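Side-chain contacts in FYVE, RhoGEF and PH domain-containing protein 5 (Homo sapiens, PDB 3MPX), which activates the small GTPase CDC42 by exchanging its bound GDP for GTP, and mediates VEGF-induced CDC42 activation: residues V38-H43 with L167-R172; L46-A51 with S77-I82. All blocks are in the same frame, centred on the assembly; numbering follows the deposited sequence.

Interaction 1: residues V38-H43 with L167-R172; sequences VEMLQH and LRVVQR
Met40, present as selenomethionine, and Leu41 carry the apolar contact from helix 21-59 to helix 162-184. Met40 leaves its helix with CG anti to the backbone N (chi1 -172°), then bends at chi2 and chi3, which lays its terminal CE against the backbone of the Arg168-Val169 step. There Met40 CE lies 3.4 Å from Arg168 O and 3.7 Å from Arg168 CB. Beside it, Leu41 crosses Val169 at about a right angle, and the branch that touches is CD2, 3.8 Å from Val169 CG2. The two helices belong to the DH (RhoGEF) domain, an elongated helical bundle; their local axes come within 11.0 Å at 148°, roughly antiparallel. Leu41 CA and Val169 CA are the nearest pair of CA atoms across the two segments, 7.5 Å apart. Arg168 gives the contact its CB, while its chain bends at chi3 and carries the guanidinium away from the facing helix. Polar links between the same two helices use residues of helix 21-59 just before Val38: Tyr37 OH hydrogen-bonds to Val169 O, and Arg172 NH1 forms a salt bridge with Glu34 OE1. Leu44 adds to the apolar cover of Val169, and His123 of helix 117-138 also touches that valine.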
loop_
_atom_site.group_PDB
_atom_site.type_symbol
_atom_site.label_atom_id
_atom_site.label_comp_id
_atom_site.label_asym_id
_atom_site.label_seq_id
_atom_site.Cartn_x
_atom_site.Cartn_y
_atom_site.Cartn_z
ATOM N N VAL A 38 14.296 -2.547 4.526
ATOM C CA VAL A 38 15.684 -2.753 4.106
ATOM C C VAL A 38 16.025 -4.252 4.215
ATOM O O VAL A 38 16.665 -4.800 3.318
ATOM C CB VAL A 38 16.639 -1.826 4.886
ATOM C CG1 VAL A 38 18.096 -2.221 4.682
ATOM C CG2 VAL A 38 16.420 -0.379 4.471
ATOM N N GLU A 39 15.508 -4.921 5.262
ATOM C CA GLU A 39 15.624 -6.364 5.497
ATOM C C GLU A 39 14.909 -7.096 4.336
ATOM O O GLU A 39 15.419 -8.084 3.807
ATOM C CB GLU A 39 14.962 -6.701 6.857
ATOM C CG GLU A 39 14.756 -8.183 7.167
ATOM C CD GLU A 39 15.888 -8.931 7.849
ATOM O OE1 GLU A 39 15.704 -10.140 8.126
ATOM O OE2 GLU A 39 16.954 -8.323 8.110
HETATM N N MSE A 40 13.748 -6.578 3.930
HETATM C CA MSE A 40 12.951 -7.124 2.854
HETATM C C MSE A 40 13.636 -6.922 1.517
HETATM O O MSE A 40 13.642 -7.848 0.707
HETATM C CB MSE A 40 11.550 -6.498 2.871
HETATM C CG MSE A 40 10.579 -7.151 1.902
HETATM SE SE MSE A 40 10.706 -6.340 0.130
HETATM C CE MSE A 40 9.500 -4.841 0.404
ATOM N N LEU A 41 14.217 -5.732 1.277
ATOM C CA LEU A 41 14.892 -5.466 0.004
ATOM C C LEU A 41 16.144 -6.303 -0.153
ATOM O O LEU A 41 16.496 -6.651 -1.280
ATOM C CB LEU A 41 15.226 -3.979 -0.215
ATOM C CG LEU A 41 14.079 -2.986 -0.380
ATOM C CD1 LEU A 41 14.624 -1.609 -0.445
ATOM C CD2 LEU A 41 13.270 -3.256 -1.628
ATOM N N GLN A 42 16.796 -6.629 0.985
ATOM C CA GLN A 42 18.003 -7.441 1.130
ATOM C C GLN A 42 17.732 -8.824 0.551
ATOM O O GLN A 42 18.331 -9.178 -0.464
ATOM C CB GLN A 42 18.384 -7.536 2.625
ATOM C CG GLN A 42 19.745 -8.156 2.935
ATOM C CD GLN A 42 20.851 -7.130 2.998
ATOM O OE1 GLN A 42 21.952 -7.339 2.459
ATOM N NE2 GLN A 42 20.598 -6.002 3.672
ATOM N N HIS A 43 16.776 -9.563 1.162
ATOM C CA HIS A 43 16.345 -10.931 0.822
ATOM C C HIS A 43 15.711 -11.028 -0.550
ATOM O O HIS A 43 15.745 -12.096 -1.167
ATOM C CB HIS A 43 15.412 -11.488 1.908
ATOM C CG HIS A 43 16.128 -11.644 3.223
ATOM N ND1 HIS A 43 15.855 -10.808 4.303
ATOM C CD2 HIS A 43 17.168 -12.454 3.550
ATOM C CE1 HIS A 43 16.697 -11.168 5.259
ATOM N NE2 HIS A 43 17.510 -12.151 4.853
ATOM N N LEU A 167 4.974 -5.657 -5.327
ATOM C CA LEU A 167 4.138 -4.490 -5.044
ATOM C C LEU A 167 4.650 -3.905 -3.721
ATOM O O LEU A 167 4.615 -2.685 -3.529
ATOM C CB LEU A 167 2.657 -4.893 -4.843
ATOM C CG LEU A 167 1.878 -5.511 -6.008
ATOM C CD1 LEU A 167 0.569 -6.069 -5.521
ATOM C CD2 LEU A 167 1.587 -4.491 -7.091
ATOM N N ARG A 168 5.136 -4.798 -2.815
ATOM C CA ARG A 168 5.690 -4.488 -1.498
ATOM C C ARG A 168 6.867 -3.490 -1.592
ATOM O O ARG A 168 7.042 -2.682 -0.682
ATOM C CB ARG A 168 6.087 -5.779 -0.757
ATOM C CG ARG A 168 4.986 -6.344 0.132
ATOM C CD ARG A 168 5.274 -7.772 0.520
ATOM N NE ARG A 168 4.164 -8.671 0.183
ATOM C CZ ARG A 168 4.187 -9.994 0.343
ATOM N NH1 ARG A 168 5.266 -10.592 0.839
ATOM N NH2 ARG A 168 3.133 -10.727 0.009
ATOM N N VAL A 169 7.617 -3.504 -2.713
ATOM C CA VAL A 169 8.691 -2.554 -3.020
ATOM C C VAL A 169 8.070 -1.156 -3.230
ATOM O O VAL A 169 8.407 -0.236 -2.496
ATOM C CB VAL A 169 9.535 -3.037 -4.239
ATOM C CG1 VAL A 169 10.433 -1.936 -4.818
ATOM C CG2 VAL A 169 10.352 -4.273 -3.877
ATOM N N VAL A 170 7.124 -1.026 -4.188
ATOM C CA VAL A 170 6.414 0.200 -4.593
ATOM C C VAL A 170 5.479 0.744 -3.476
ATOM O O VAL A 170 5.114 1.917 -3.487
ATOM C CB VAL A 170 5.619 -0.108 -5.897
ATOM C CG1 VAL A 170 4.933 1.134 -6.477
ATOM C CG2 VAL A 170 6.503 -0.774 -6.938
ATOM N N GLN A 171 5.055 -0.119 -2.566
ATOM C CA GLN A 171 4.143 0.229 -1.485
ATOM C C GLN A 171 4.797 1.190 -0.438
ATOM O O GLN A 171 4.109 2.066 0.103
ATOM C CB GLN A 171 3.607 -1.077 -0.867
ATOM C CG GLN A 171 3.003 -0.984 0.517
ATOM C CD GLN A 171 2.722 -2.359 1.035
ATOM O OE1 GLN A 171 1.606 -2.840 0.940
ATOM N NE2 GLN A 171 3.739 -3.040 1.548
ATOM N N ARG A 172 6.123 1.061 -0.202
ATOM C CA ARG A 172 6.845 1.928 0.736
ATOM C C ARG A 172 6.640 3.415 0.425
ATOM O O ARG A 172 6.617 4.242 1.346
ATOM C CB ARG A 172 8.344 1.617 0.703
ATOM C CG ARG A 172 9.146 2.220 1.861
ATOM C CD ARG A 172 8.689 1.753 3.241
ATOM N NE ARG A 172 9.436 2.442 4.288
ATOM C CZ ARG A 172 8.958 2.752 5.483
ATOM N NH1 ARG A 172 9.725 3.364 6.368
ATOM N NH2 ARG A 172 7.701 2.457 5.802
#

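Interaction 2: residues L46-A51 with S77-I82; sequences LDFHGA and SELPAI
His49 overlaps Pro80 through one ring face: Pro80 CG sits 3.8 Å from the imidazole centroid and 23° off the ring normal, a CH-pi contact shifted toward the rim, where His49 CE1 is 3.5 Å from Pro80 CG. The pair joins helices 21-59 and 66-98 within the helical bundle of the DH domain, their local axes 10.1 Å apart at 136°. Both helices are irregular here, the first with a wider pi-type turn at 46-49 and the second kinked where the N atoms of Leu79 and Pro80 make no bond to the preceding turn. With chi1 at 164°, CG of His49 points away from the backbone N and the ring extends across to the proline. Its ND1 hydrogen-bonds to Leu76 O, just before the 77-82 segment on helix 66-98, so the imidazole is held by a polar bond as well as by the face contact. Phe48 is used differently. Its ring edge meets Leu79, which also packs on Leu166 of helix 162-184; Phe48 itself touches Leu134, Ala162 and Leu166, and its ring meets that of Phe151. Leu79 CD1 lies near the Phe48 ring plane, 3.6 Å from CD2 and 3.8 Å from CE2 of that phenylalanine.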
loop_
_atom_site.group_PDB
_atom_site.type_symbol
_atom_site.label_atom_id
_atom_site.label_comp_id
_atom_site.label_asym_id
_atom_site.label_seq_id
_atom_site.Cartn_x
_atom_site.Cartn_y
_atom_site.Cartn_z
ATOM N N LEU A 46 18.884 -11.109 -2.803
ATOM C CA LEU A 46 19.583 -12.376 -2.686
ATOM C C LEU A 46 18.764 -13.497 -3.307
ATOM O O LEU A 46 19.299 -14.251 -4.114
ATOM C CB LEU A 46 19.904 -12.694 -1.207
ATOM C CG LEU A 46 20.758 -13.949 -0.924
ATOM C CD1 LEU A 46 22.249 -13.686 -1.170
ATOM C CD2 LEU A 46 20.590 -14.418 0.515
ATOM N N ASP A 47 17.477 -13.603 -2.945
ATOM C CA ASP A 47 16.622 -14.712 -3.353
ATOM C C ASP A 47 15.832 -14.486 -4.648
ATOM O O ASP A 47 15.375 -15.463 -5.257
ATOM C CB ASP A 47 15.677 -15.092 -2.198
ATOM C CG ASP A 47 16.355 -15.226 -0.830
ATOM O OD1 ASP A 47 17.611 -15.343 -0.786
ATOM O OD2 ASP A 47 15.633 -15.198 0.198
ATOM N N PHE A 48 15.647 -13.231 -5.065
ATOM C CA PHE A 48 14.906 -12.989 -6.287
ATOM C C PHE A 48 15.848 -12.488 -7.374
ATOM O O PHE A 48 16.098 -13.235 -8.312
ATOM C CB PHE A 48 13.708 -12.060 -6.059
ATOM C CG PHE A 48 12.941 -11.704 -7.310
ATOM C CD1 PHE A 48 12.125 -12.637 -7.934
ATOM C CD2 PHE A 48 13.023 -10.433 -7.853
ATOM C CE1 PHE A 48 11.410 -12.302 -9.078
ATOM C CE2 PHE A 48 12.302 -10.097 -8.993
ATOM C CZ PHE A 48 11.501 -11.033 -9.601
ATOM N N HIS A 49 16.405 -11.276 -7.240
ATOM C CA HIS A 49 17.314 -10.731 -8.234
ATOM C C HIS A 49 18.490 -11.708 -8.484
ATOM O O HIS A 49 18.663 -12.156 -9.624
ATOM C CB HIS A 49 17.775 -9.326 -7.817
ATOM C CG HIS A 49 18.974 -8.815 -8.553
ATOM N ND1 HIS A 49 18.856 -7.873 -9.550
ATOM C CD2 HIS A 49 20.285 -9.111 -8.382
ATOM C CE1 HIS A 49 20.084 -7.645 -9.979
ATOM N NE2 HIS A 49 20.977 -8.386 -9.318
ATOM N N GLY A 50 19.234 -12.060 -7.428
ATOM C CA GLY A 50 20.372 -12.971 -7.505
ATOM C C GLY A 50 20.078 -14.288 -8.205
ATOM O O GLY A 50 20.792 -14.664 -9.139
ATOM N N ALA A 51 18.992 -14.982 -7.789
ATOM C CA ALA A 51 18.587 -16.270 -8.363
ATOM C C ALA A 51 18.144 -16.155 -9.827
ATOM O O ALA A 51 18.406 -17.066 -10.619
ATOM C CB ALA A 51 17.488 -16.898 -7.524
ATOM N N SER A 77 17.428 -4.654 -12.783
ATOM C CA SER A 77 18.607 -3.861 -12.407
ATOM C C SER A 77 18.289 -2.787 -11.362
ATOM O O SER A 77 19.178 -2.339 -10.632
ATOM C CB SER A 77 19.261 -3.239 -13.632
ATOM O OG SER A 77 18.467 -2.179 -14.131
ATOM N N GLU A 78 17.017 -2.395 -11.292
ATOM C CA GLU A 78 16.489 -1.390 -10.391
ATOM C C GLU A 78 16.481 -1.830 -8.932
ATOM O O GLU A 78 16.667 -0.990 -8.053
ATOM C CB GLU A 78 15.082 -0.996 -10.842
ATOM C CG GLU A 78 15.054 -0.230 -12.160
ATOM C CD GLU A 78 16.069 0.896 -12.295
ATOM O OE1 GLU A 78 16.719 0.983 -13.364
ATOM O OE2 GLU A 78 16.232 1.679 -11.329
ATOM N N LEU A 79 16.313 -3.145 -8.675
ATOM C CA LEU A 79 16.246 -3.707 -7.322
ATOM C C LEU A 79 17.497 -3.408 -6.498
ATOM O O LEU A 79 17.308 -2.814 -5.437
ATOM C CB LEU A 79 15.898 -5.205 -7.304
ATOM C CG LEU A 79 14.592 -5.649 -8.010
ATOM C CD1 LEU A 79 14.353 -7.139 -7.794
ATOM C CD2 LEU A 79 13.368 -4.853 -7.528
ATOM N N PRO A 80 18.755 -3.696 -6.970
ATOM C CA PRO A 80 19.958 -3.335 -6.172
ATOM C C PRO A 80 20.122 -1.824 -5.916
ATOM O O PRO A 80 20.532 -1.418 -4.821
ATOM C CB PRO A 80 21.117 -3.871 -7.009
ATOM C CG PRO A 80 20.535 -4.859 -7.918
ATOM C CD PRO A 80 19.147 -4.410 -8.207
ATOM N N ALA A 81 19.763 -0.996 -6.916
ATOM C CA ALA A 81 19.810 0.459 -6.834
ATOM C C ALA A 81 18.859 0.960 -5.759
ATOM O O ALA A 81 19.183 1.931 -5.073
ATOM C CB ALA A 81 19.432 1.071 -8.177
ATOM N N ILE A 82 17.674 0.314 -5.633
ATOM C CA ILE A 82 16.666 0.662 -4.628
ATOM C C ILE A 82 17.162 0.212 -3.269
ATOM O O ILE A 82 17.152 1.009 -2.344
ATOM C CB ILE A 82 15.244 0.135 -4.976
ATOM C CG1 ILE A 82 14.664 0.895 -6.185
ATOM C CG2 ILE A 82 14.282 0.222 -3.769
ATOM C CD1 ILE A 82 13.759 0.046 -7.139
#

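Interactions 1 and 2 share helix 21-59, which meets helix 162-184 through residues 38-43 and helix 66-98 through residues 46-51. Their centres are about 11 Å apart, and they touch directly where Leu41 CD1 of interaction 1 packs 3.8 Å from Ile82 CG2 of interaction 2. The other methyl of Leu41 serves interaction 1. Along the chain, interaction 2 is nested inside the loop closed by interaction 1. Both lie within the DH domain, the part of Rho exchange factors that carries the nucleotide-exchange activity; their centres are about 12 and 21 Å from the centre of the chain, respectively.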